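Long-range contacts in PppA (Pseudomonas aeruginosa, PDB 6JKV), which probably acts as a metal-dependent serine/threonine phosphatase of the PP2C family, binds manganese and is a key regulatory component of the type VI secretion system: residues R145-V150 with H202-D207; S208-S213 with A256-A261; R226-H231 with R239-L244. All blocks are in the same frame, centred on the assembly; numbering follows the deposited sequence.

Contact 1 (R145-V150 with H202-D207)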
loop_
_atom_site.group_PDB
_atom_site.type_symbol
_atom_site.label_atom_id
_atom_site.label_comp_id
_atom_site.label_asym_id
_atom_site.label_seq_id
_atom_site.Cartn_x
_atom_site.Cartn_y
_atom_site.Cartn_z
ATOM N N ARG A 145 -3.496 -1.088 -11.377
ATOM C CA ARG A 145 -3.226 -2.203 -12.312
ATOM C C ARG A 145 -2.874 -1.629 -13.680
ATOM O O ARG A 145 -3.619 -0.781 -14.174
ATOM C CB ARG A 145 -4.424 -3.143 -12.405
ATOM C CG ARG A 145 -4.316 -4.127 -13.563
ATOM C CD ARG A 145 -5.423 -5.146 -13.591
ATOM N NE ARG A 145 -6.709 -4.514 -13.813
ATOM C CZ ARG A 145 -7.876 -5.138 -13.742
ATOM N NH1 ARG A 145 -7.921 -6.427 -13.446
ATOM N NH2 ARG A 145 -8.992 -4.458 -13.930
ATOM N N LEU A 146 -1.761 -2.082 -14.252
ATOM C CA LEU A 146 -1.411 -1.821 -15.663
ATOM C C LEU A 146 -1.759 -3.064 -16.477
ATOM O O LEU A 146 -1.194 -4.142 -16.207
ATOM C CB LEU A 146 0.075 -1.488 -15.781
ATOM C CG LEU A 146 0.535 -1.087 -17.178
ATOM C CD1 LEU A 146 0.115 0.340 -17.477
ATOM C CD2 LEU A 146 2.038 -1.238 -17.318
ATOM N N ARG A 147 -2.663 -2.908 -17.437
ATOM C CA ARG A 147 -3.073 -3.984 -18.360
ATOM C C ARG A 147 -3.165 -3.407 -19.773
ATOM O O ARG A 147 -3.823 -2.377 -19.953
ATOM C CB ARG A 147 -4.408 -4.576 -17.912
ATOM C CG ARG A 147 -4.988 -5.597 -18.878
ATOM C CD ARG A 147 -6.289 -6.150 -18.328
ATOM N NE ARG A 147 -6.079 -7.146 -17.289
ATOM C CZ ARG A 147 -7.051 -7.763 -16.616
ATOM N NH1 ARG A 147 -8.316 -7.474 -16.855
ATOM N NH2 ARG A 147 -6.757 -8.670 -15.703
ATOM N N GLY A 148 -2.511 -4.063 -20.732
ATOM C CA GLY A 148 -2.470 -3.618 -22.137
ATOM C C GLY A 148 -1.971 -2.189 -22.276
ATOM O O GLY A 148 -2.498 -1.462 -23.127
ATOM N N GLY A 149 -0.998 -1.784 -21.459
ATOM C CA GLY A 149 -0.448 -0.417 -21.484
ATOM C C GLY A 149 -1.410 0.629 -20.939
ATOM O O GLY A 149 -1.121 1.825 -21.100
ATOM N N VAL A 150 -2.508 0.213 -20.299
ATOM C CA VAL A 150 -3.517 1.143 -19.712
ATOM C C VAL A 150 -3.482 1.011 -18.192
ATOM O O VAL A 150 -3.612 -0.121 -17.686
ATOM C CB VAL A 150 -4.932 0.875 -20.253
ATOM C CG1 VAL A 150 -5.936 1.827 -19.627
ATOM C CG2 VAL A 150 -4.978 0.958 -21.776
ATOM N N HIS A 202 -9.426 -10.344 -11.283
ATOM C CA HIS A 202 -9.040 -11.445 -12.188
ATOM C C HIS A 202 -7.701 -11.073 -12.826
ATOM O O HIS A 202 -7.619 -10.020 -13.463
ATOM C CB HIS A 202 -10.151 -11.703 -13.201
ATOM C CG HIS A 202 -9.726 -12.555 -14.345
ATOM N ND1 HIS A 202 -9.512 -13.921 -14.230
ATOM C CD2 HIS A 202 -9.448 -12.235 -15.623
ATOM C CE1 HIS A 202 -9.128 -14.403 -15.393
ATOM N NE2 HIS A 202 -9.094 -13.396 -16.264
ATOM N N VAL A 203 -6.684 -11.898 -12.613
ATOM C CA VAL A 203 -5.299 -11.626 -13.088
ATOM C C VAL A 203 -5.103 -12.329 -14.429
ATOM O O VAL A 203 -5.458 -13.518 -14.541
ATOM C CB VAL A 203 -4.239 -12.079 -12.072
ATOM C CG1 VAL A 203 -2.874 -11.528 -12.450
ATOM C CG2 VAL A 203 -4.621 -11.683 -10.655
ATOM N N LEU A 204 -4.572 -11.599 -15.404
ATOM C CA LEU A 204 -4.135 -12.165 -16.700
ATOM C C LEU A 204 -2.616 -12.138 -16.774
ATOM O O LEU A 204 -1.982 -11.231 -16.229
ATOM C CB LEU A 204 -4.738 -11.349 -17.847
ATOM C CG LEU A 204 -6.226 -11.566 -18.095
ATOM C CD1 LEU A 204 -6.717 -10.642 -19.197
ATOM C CD2 LEU A 204 -6.510 -13.025 -18.430
ATOM N N PRO A 205 -1.996 -13.111 -17.480
ATOM C CA PRO A 205 -0.569 -13.034 -17.772
ATOM C C PRO A 205 -0.274 -11.693 -18.454
ATOM O O PRO A 205 -1.005 -11.317 -19.352
ATOM C CB PRO A 205 -0.311 -14.230 -18.702
ATOM C CG PRO A 205 -1.434 -15.195 -18.375
ATOM C CD PRO A 205 -2.624 -14.309 -18.064
ATOM N N GLY A 206 0.754 -10.996 -17.976
ATOM C CA GLY A 206 1.171 -9.695 -18.518
ATOM C C GLY A 206 0.645 -8.535 -17.699
ATOM O O GLY A 206 1.077 -7.393 -17.979
ATOM N N ASP A 207 -0.260 -8.795 -16.747
ATOM C CA ASP A 207 -0.776 -7.758 -15.821
ATOM C C ASP A 207 0.371 -7.266 -14.946
ATOM O O ASP A 207 1.233 -8.082 -14.594
ATOM C CB ASP A 207 -1.896 -8.281 -14.920
ATOM C CG ASP A 207 -3.234 -8.404 -15.622
ATOM O OD1 ASP A 207 -3.312 -8.048 -16.816
ATOM O OD2 ASP A 207 -4.193 -8.870 -14.965
HETATM O O HOH W 1 -5.980 -8.395 -12.518
HETATM O O HOH W 2 -9.902 -8.130 -12.653
HETATM O O HOH W 3 1.487 -4.929 -17.387
HETATM O O HOH W 4 -1.099 -6.463 -20.282
#
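Arg147 and Asp207 form a side-on salt bridge that is the tight part of this contact. NE of Arg147 reaches OD1 of Asp207 at 2.9 Å along an almost straight N-H (172°), and NH2 of Arg147 meets the syn lone pair of OD2 of Asp207 at 2.7 Å. The arginine chain runs extended from the strand until a bend at chi3 (-78°) turns the guanidinium along the carboxylate, their planes 31° apart. The same NH2 of Arg147 also donates to the backbone O of His202 at 2.8 Å, on a more bent path, so one nitrogen ties the acid to the end of the preceding strand. One face of the guanidinium lies against Leu204, whose CD1 sits over its centre; the opposite face is approached by NH1 of Arg145. Asp207 is fixed a second way: OD2 takes the backbone N-H of Leu204 at 2.8 Å, from above the carboxylate plane, bracing the type II turn Leu204-Asp207 from within.

Beyond this clamp the two segments are joined mostly through water. Arg145, which forms a salt bridge with Glu152 through NH2, donates through NH1 to two waters, one also bound to the O of His202 and OD2 of Asp207, the other to the N of His202. A third water links the carbonyls of Leu146 and Gly206. The type I' turn Arg147-Val150, with Gly148 at the surface, closes a beta hairpin between strands 142-147 and 150-153, and Arg147 at its start holds the connection that leads from one sheet of the PP2C fold into the other.

Contact 2 (S208-S213 with A256-A261)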
loop_
_atom_site.group_PDB
_atom_site.type_symbol
_atom_site.label_atom_id
_atom_site.label_comp_id
_atom_site.label_asym_id
_atom_site.label_seq_id
_atom_site.Cartn_x
_atom_site.Cartn_y
_atom_site.Cartn_z
ATOM N N SER A 208 0.359 -5.972 -14.631
ATOM C CA SER A 208 1.277 -5.317 -13.672
ATOM C C SER A 208 0.444 -4.641 -12.587
ATOM O O SER A 208 -0.710 -4.258 -12.867
ATOM C CB SER A 208 2.163 -4.304 -14.342
ATOM O OG SER A 208 3.371 -4.899 -14.766
ATOM N N PHE A 209 1.039 -4.485 -11.412
ATOM C CA PHE A 209 0.398 -3.852 -10.241
ATOM C C PHE A 209 1.407 -2.937 -9.570
ATOM O O PHE A 209 2.590 -3.290 -9.493
ATOM C CB PHE A 209 -0.112 -4.905 -9.261
ATOM C CG PHE A 209 -1.066 -5.887 -9.879
ATOM C CD1 PHE A 209 -2.406 -5.583 -10.002
ATOM C CD2 PHE A 209 -0.615 -7.111 -10.337
ATOM C CE1 PHE A 209 -3.287 -6.491 -10.567
ATOM C CE2 PHE A 209 -1.498 -8.023 -10.895
ATOM C CZ PHE A 209 -2.829 -7.711 -11.008
ATOM N N LEU A 210 0.926 -1.794 -9.104
ATOM C CA LEU A 210 1.724 -0.846 -8.303
ATOM C C LEU A 210 1.001 -0.584 -6.985
ATOM O O LEU A 210 -0.143 -0.107 -7.023
ATOM C CB LEU A 210 1.912 0.457 -9.081
ATOM C CG LEU A 210 2.456 1.610 -8.239
ATOM C CD1 LEU A 210 3.923 1.373 -7.917
ATOM C CD2 LEU A 210 2.259 2.942 -8.939
ATOM N N LEU A 211 1.662 -0.921 -5.884
ATOM C CA LEU A 211 1.296 -0.474 -4.524
ATOM C C LEU A 211 2.213 0.698 -4.171
ATOM O O LEU A 211 3.454 0.595 -4.370
ATOM C CB LEU A 211 1.472 -1.629 -3.536
ATOM C CG LEU A 211 0.566 -2.844 -3.736
ATOM C CD1 LEU A 211 1.070 -3.766 -4.841
ATOM C CD2 LEU A 211 0.457 -3.623 -2.430
ATOM N N CYS A 212 1.647 1.790 -3.669
ATOM C CA CYS A 212 2.468 2.980 -3.356
ATOM C C CYS A 212 1.844 3.784 -2.224
ATOM O O CYS A 212 0.624 3.682 -1.983
ATOM C CB CYS A 212 2.691 3.849 -4.592
ATOM S SG CYS A 212 1.223 4.705 -5.222
ATOM N N SER A 213 2.693 4.532 -1.531
ATOM C CA SER A 213 2.269 5.561 -0.569
ATOM C C SER A 213 1.985 6.837 -1.352
ATOM O O SER A 213 2.415 6.929 -2.523
ATOM C CB SER A 213 3.293 5.765 0.506
ATOM O OG SER A 213 4.509 6.279 -0.022
ATOM N N ALA A 256 7.417 2.526 -3.425
ATOM C CA ALA A 256 6.824 1.887 -4.612
ATOM C C ALA A 256 7.110 0.390 -4.543
ATOM O O ALA A 256 8.241 -0.002 -4.192
ATOM C CB ALA A 256 7.365 2.508 -5.878
ATOM N N LEU A 257 6.084 -0.401 -4.826
ATOM C CA LEU A 257 6.181 -1.875 -4.903
ATOM C C LEU A 257 5.456 -2.314 -6.171
ATOM O O LEU A 257 4.251 -1.999 -6.310
ATOM C CB LEU A 257 5.560 -2.484 -3.646
ATOM C CG LEU A 257 6.013 -3.899 -3.303
ATOM C CD1 LEU A 257 5.950 -4.143 -1.795
ATOM C CD2 LEU A 257 5.155 -4.902 -4.053
ATOM N N VAL A 258 6.179 -2.977 -7.072
ATOM C CA VAL A 258 5.636 -3.402 -8.389
ATOM C C VAL A 258 5.579 -4.926 -8.416
ATOM O O VAL A 258 6.550 -5.576 -7.991
ATOM C CB VAL A 258 6.432 -2.815 -9.568
ATOM C CG1 VAL A 258 6.100 -3.518 -10.881
ATOM C CG2 VAL A 258 6.169 -1.325 -9.681
ATOM N N VAL A 259 4.449 -5.449 -8.876
ATOM C CA VAL A 259 4.217 -6.900 -9.060
ATOM C C VAL A 259 3.860 -7.120 -10.529
ATOM O O VAL A 259 3.025 -6.364 -11.073
ATOM C CB VAL A 259 3.110 -7.413 -8.124
ATOM C CG1 VAL A 259 2.905 -8.912 -8.257
ATOM C CG2 VAL A 259 3.396 -7.050 -6.675
ATOM N N ARG A 260 4.463 -8.135 -11.138
ATOM C CA ARG A 260 4.181 -8.511 -12.539
ATOM C C ARG A 260 3.780 -9.984 -12.597
ATOM O O ARG A 260 4.498 -10.812 -12.026
ATOM C CB ARG A 260 5.395 -8.250 -13.430
ATOM C CG ARG A 260 5.145 -8.605 -14.889
ATOM C CD ARG A 260 6.307 -8.213 -15.763
ATOM N NE ARG A 260 6.280 -6.802 -16.118
ATOM C CZ ARG A 260 5.523 -6.279 -17.068
ATOM N NH1 ARG A 260 4.679 -7.045 -17.746
ATOM N NH2 ARG A 260 5.613 -4.986 -17.336
ATOM N N ALA A 261 2.681 -10.278 -13.295
ATOM C CA ALA A 261 2.152 -11.643 -13.487
ATOM C C ALA A 261 2.640 -12.205 -14.823
ATOM O O ALA A 261 2.693 -11.437 -15.805
ATOM C CB ALA A 261 0.649 -11.616 -13.423
#
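Leu210 packs against Val258 at the apolar centre of an antiparallel strand pair inside one of the two sheets of the PP2C fold. CG of Leu210 stands opposite its backbone N (chi1 167°), which brings CD1 of Leu210 within 3.9 Å of CG2 of Val258; the same methyl also approaches CB of Ala256. Helix 234-247 lies on this face, where Leu241 touches Leu210 and Val238 touches Val258. The other face carries Phe209, Leu211, Leu257 and Val259. There CB of Leu211 lies 4.2 Å from CB of Leu257, and Phe209 and Val259 also meet through their CB atoms. Trp57 and Val59 of strand 56-63, in the second sheet, pack onto this side, so the pair is buried between that sheet and the helices.

Two hydrogen-bonded pairs join the backbones. Phe209 and Val259 exchange N-H and O in both directions, as do Leu211 and Leu257, whose two bonds both measure 2.8 Å between N of one residue and O of the other. Between them, CA of Val258 approaches O of Phe209 at 3.2 Å in a CA-H...O contact. Asp61 and Asp214, which bind manganese, lie farther off: the side chain of Asp61 is about 11 Å from that of Leu211, and the side chain of Asp214 about 11 Å from that of Leu210.

At the polar edge Ser208 faces Arg260. The arginine chain bends at chi3 (-81°), and NH2 of Arg260 hydrogen-bonds the carbonyl of His231. OG of Ser208 sits 3.4 Å from CZ of Arg260, over the centre of one guanidinium face rather than at an N-H.

Contact 3 (R226-H231 with R239-L244)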
loop_
_atom_site.group_PDB
_atom_site.type_symbol
_atom_site.label_atom_id
_atom_site.label_comp_id
_atom_site.label_asym_id
_atom_site.label_seq_id
_atom_site.Cartn_x
_atom_site.Cartn_y
_atom_site.Cartn_z
ATOM N N ARG A 226 1.882 5.416 -15.489
ATOM C CA ARG A 226 1.655 4.475 -16.610
ATOM C C ARG A 226 2.923 4.373 -17.471
ATOM O O ARG A 226 3.279 3.247 -17.878
ATOM C CB ARG A 226 0.467 4.942 -17.455
ATOM C CG ARG A 226 0.084 3.980 -18.570
ATOM C CD ARG A 226 -0.014 4.697 -19.901
ATOM N NE ARG A 226 1.304 4.935 -20.473
ATOM C CZ ARG A 226 1.941 4.101 -21.289
ATOM N NH1 ARG A 226 1.369 2.964 -21.655
ATOM N NH2 ARG A 226 3.143 4.405 -21.750
ATOM N N ASP A 227 3.584 5.498 -17.750
ATOM C CA ASP A 227 4.818 5.521 -18.573
ATOM C C ASP A 227 5.917 4.695 -17.905
ATOM O O ASP A 227 6.531 3.843 -18.587
ATOM C CB ASP A 227 5.299 6.948 -18.818
ATOM C CG ASP A 227 4.411 7.689 -19.791
ATOM O OD1 ASP A 227 3.637 7.021 -20.495
ATOM O OD2 ASP A 227 4.495 8.923 -19.818
ATOM N N VAL A 228 6.163 4.941 -16.624
ATOM C CA VAL A 228 7.277 4.284 -15.887
ATOM C C VAL A 228 6.955 2.795 -15.710
ATOM O O VAL A 228 7.879 1.975 -15.850
ATOM C CB VAL A 228 7.555 4.971 -14.538
ATOM C CG1 VAL A 228 8.700 4.290 -13.812
ATOM C CG2 VAL A 228 7.848 6.453 -14.707
ATOM N N LEU A 229 5.695 2.454 -15.429
ATOM C CA LEU A 229 5.279 1.049 -15.190
ATOM C C LEU A 229 5.389 0.225 -16.479
ATOM O O LEU A 229 5.511 -1.002 -16.369
ATOM C CB LEU A 229 3.844 1.013 -14.659
ATOM C CG LEU A 229 3.667 1.406 -13.192
ATOM C CD1 LEU A 229 2.195 1.371 -12.804
ATOM C CD2 LEU A 229 4.476 0.495 -12.276
ATOM N N SER A 230 5.349 0.859 -17.650
ATOM C CA SER A 230 5.380 0.158 -18.963
ATOM C C SER A 230 6.810 -0.285 -19.286
ATOM O O SER A 230 7.327 0.057 -20.360
ATOM C CB SER A 230 4.788 1.005 -20.047
ATOM O OG SER A 230 3.374 0.986 -19.946
ATOM N N HIS A 231 7.422 -1.029 -18.369
ATOM C CA HIS A 231 8.752 -1.659 -18.544
ATOM C C HIS A 231 8.734 -3.054 -17.919
ATOM O O HIS A 231 7.867 -3.337 -17.060
ATOM C CB HIS A 231 9.854 -0.755 -17.979
ATOM C CG HIS A 231 9.989 0.528 -18.729
ATOM N ND1 HIS A 231 9.218 1.644 -18.450
ATOM C CD2 HIS A 231 10.770 0.868 -19.780
ATOM C CE1 HIS A 231 9.527 2.613 -19.291
ATOM N NE2 HIS A 231 10.472 2.164 -20.120
ATOM N N ARG A 239 12.593 1.648 -8.784
ATOM C CA ARG A 239 13.724 2.596 -8.597
ATOM C C ARG A 239 13.521 3.830 -9.477
ATOM O O ARG A 239 13.899 4.934 -9.042
ATOM C CB ARG A 239 15.070 1.926 -8.885
ATOM C CG ARG A 239 15.835 1.583 -7.618
ATOM C CD ARG A 239 16.451 0.216 -7.694
ATOM N NE ARG A 239 16.844 -0.265 -6.378
ATOM C CZ ARG A 239 16.207 -1.200 -5.678
ATOM N NH1 ARG A 239 15.105 -1.770 -6.138
ATOM N NH2 ARG A 239 16.665 -1.555 -4.492
ATOM N N SER A 240 12.958 3.671 -10.678
ATOM C CA SER A 240 12.689 4.807 -11.598
ATOM C C SER A 240 11.537 5.651 -11.043
ATOM O O SER A 240 11.593 6.895 -11.151
ATOM C CB SER A 240 12.410 4.336 -12.985
ATOM O OG SER A 240 13.466 3.512 -13.450
ATOM N N LEU A 241 10.528 5.012 -10.451
ATOM C CA LEU A 241 9.398 5.750 -9.834
ATOM C C LEU A 241 9.921 6.627 -8.698
ATOM O O LEU A 241 9.608 7.837 -8.683
ATOM C CB LEU A 241 8.353 4.762 -9.317
ATOM C CG LEU A 241 7.483 4.101 -10.380
ATOM C CD1 LEU A 241 6.729 2.926 -9.775
ATOM C CD2 LEU A 241 6.521 5.112 -10.986
ATOM N N VAL A 242 10.699 6.036 -7.790
ATOM C CA VAL A 242 11.250 6.757 -6.612
ATOM C C VAL A 242 12.169 7.875 -7.124
ATOM O O VAL A 242 12.063 9.004 -6.600
ATOM C CB VAL A 242 11.953 5.790 -5.641
ATOM C CG1 VAL A 242 12.752 6.522 -4.576
ATOM C CG2 VAL A 242 10.946 4.840 -5.005
ATOM N N HIS A 243 12.998 7.594 -8.136
ATOM C CA HIS A 243 13.938 8.589 -8.716
ATOM C C HIS A 243 13.149 9.792 -9.246
ATOM O O HIS A 243 13.563 10.931 -8.970
ATOM C CB HIS A 243 14.829 7.970 -9.802
ATOM C CG HIS A 243 15.553 8.988 -10.620
ATOM N ND1 HIS A 243 15.454 9.045 -12.005
ATOM C CD2 HIS A 243 16.357 10.008 -10.253
ATOM C CE1 HIS A 243 16.189 10.041 -12.455
ATOM N NE2 HIS A 243 16.752 10.650 -11.397
ATOM N N LEU A 244 12.071 9.550 -9.998
ATOM C CA LEU A 244 11.224 10.642 -10.542
ATOM C C LEU A 244 10.661 11.469 -9.377
ATOM O O LEU A 244 10.733 12.716 -9.441
ATOM C CB LEU A 244 10.103 10.053 -11.401
ATOM C CG LEU A 244 9.046 11.046 -11.886
ATOM C CD1 LEU A 244 9.655 12.136 -12.758
ATOM C CD2 LEU A 244 7.945 10.325 -12.639
#
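Val228 is set against Leu241 at the middle of this helix-helix contact, the two side chains passing at a slant. CG1 of Val228, trans to its own backbone N (chi1 -180°), reaches 3.6 Å from CG of Leu241 and also touches CB of Ser240. CD2 of Leu241 fits beside the valine branch point, 3.7 Å from CB of Val228. The other methyl of Val228, CG2, faces CD2 of Leu244 more distantly, at 4.4 Å. Val228 thus rests among three residues of the neighbouring helix. Leu229 meets Leu241 nearly at a right angle, with CD2 of Leu229 4.2 Å from CD1 of Leu241. The interface between the segments is apolar; the hydroxyl of Ser240 is bonded within its own helix, to the carbonyl of Ala236.

Just past the end of the first helix, ND1 of His231 donates to O of Val228 at 2.9 Å, from above the carbonyl plane, and OG of Ser230 donates to O of Arg226. These bonds tie the turn back onto the last helical residues. Helices 222-229 and 234-247 pack together beside the sheet: Leu229 also touches Leu146 and Leu151 of strands 142-147 and 150-153, and Leu241 touches Ala256 of strand 254-261.

How the contacts relate
Contact 2 is the buried one, a strand pair held by backbone bonds and aliphatic packing, whereas contacts 1 and 3 are partly buried and lie farther from the chain's centre. Contact 1 relies on charge and water; contact 3 relies on aliphatic side chains. Contacts 1 and 2 share a sheet: Leu146 N is 2.8 Å from Ser208 O, joining strand 142-147 to strand 208-212. The helices of contact 3 lie against that sheet, Leu229 and Leu241 both packing on Leu210. Polar links reach segment 226-231 from both other contacts: Arg226 NH1 approaches Gly149 O at 2.8 Å, and Arg260 holds the loop just after helix 222-229.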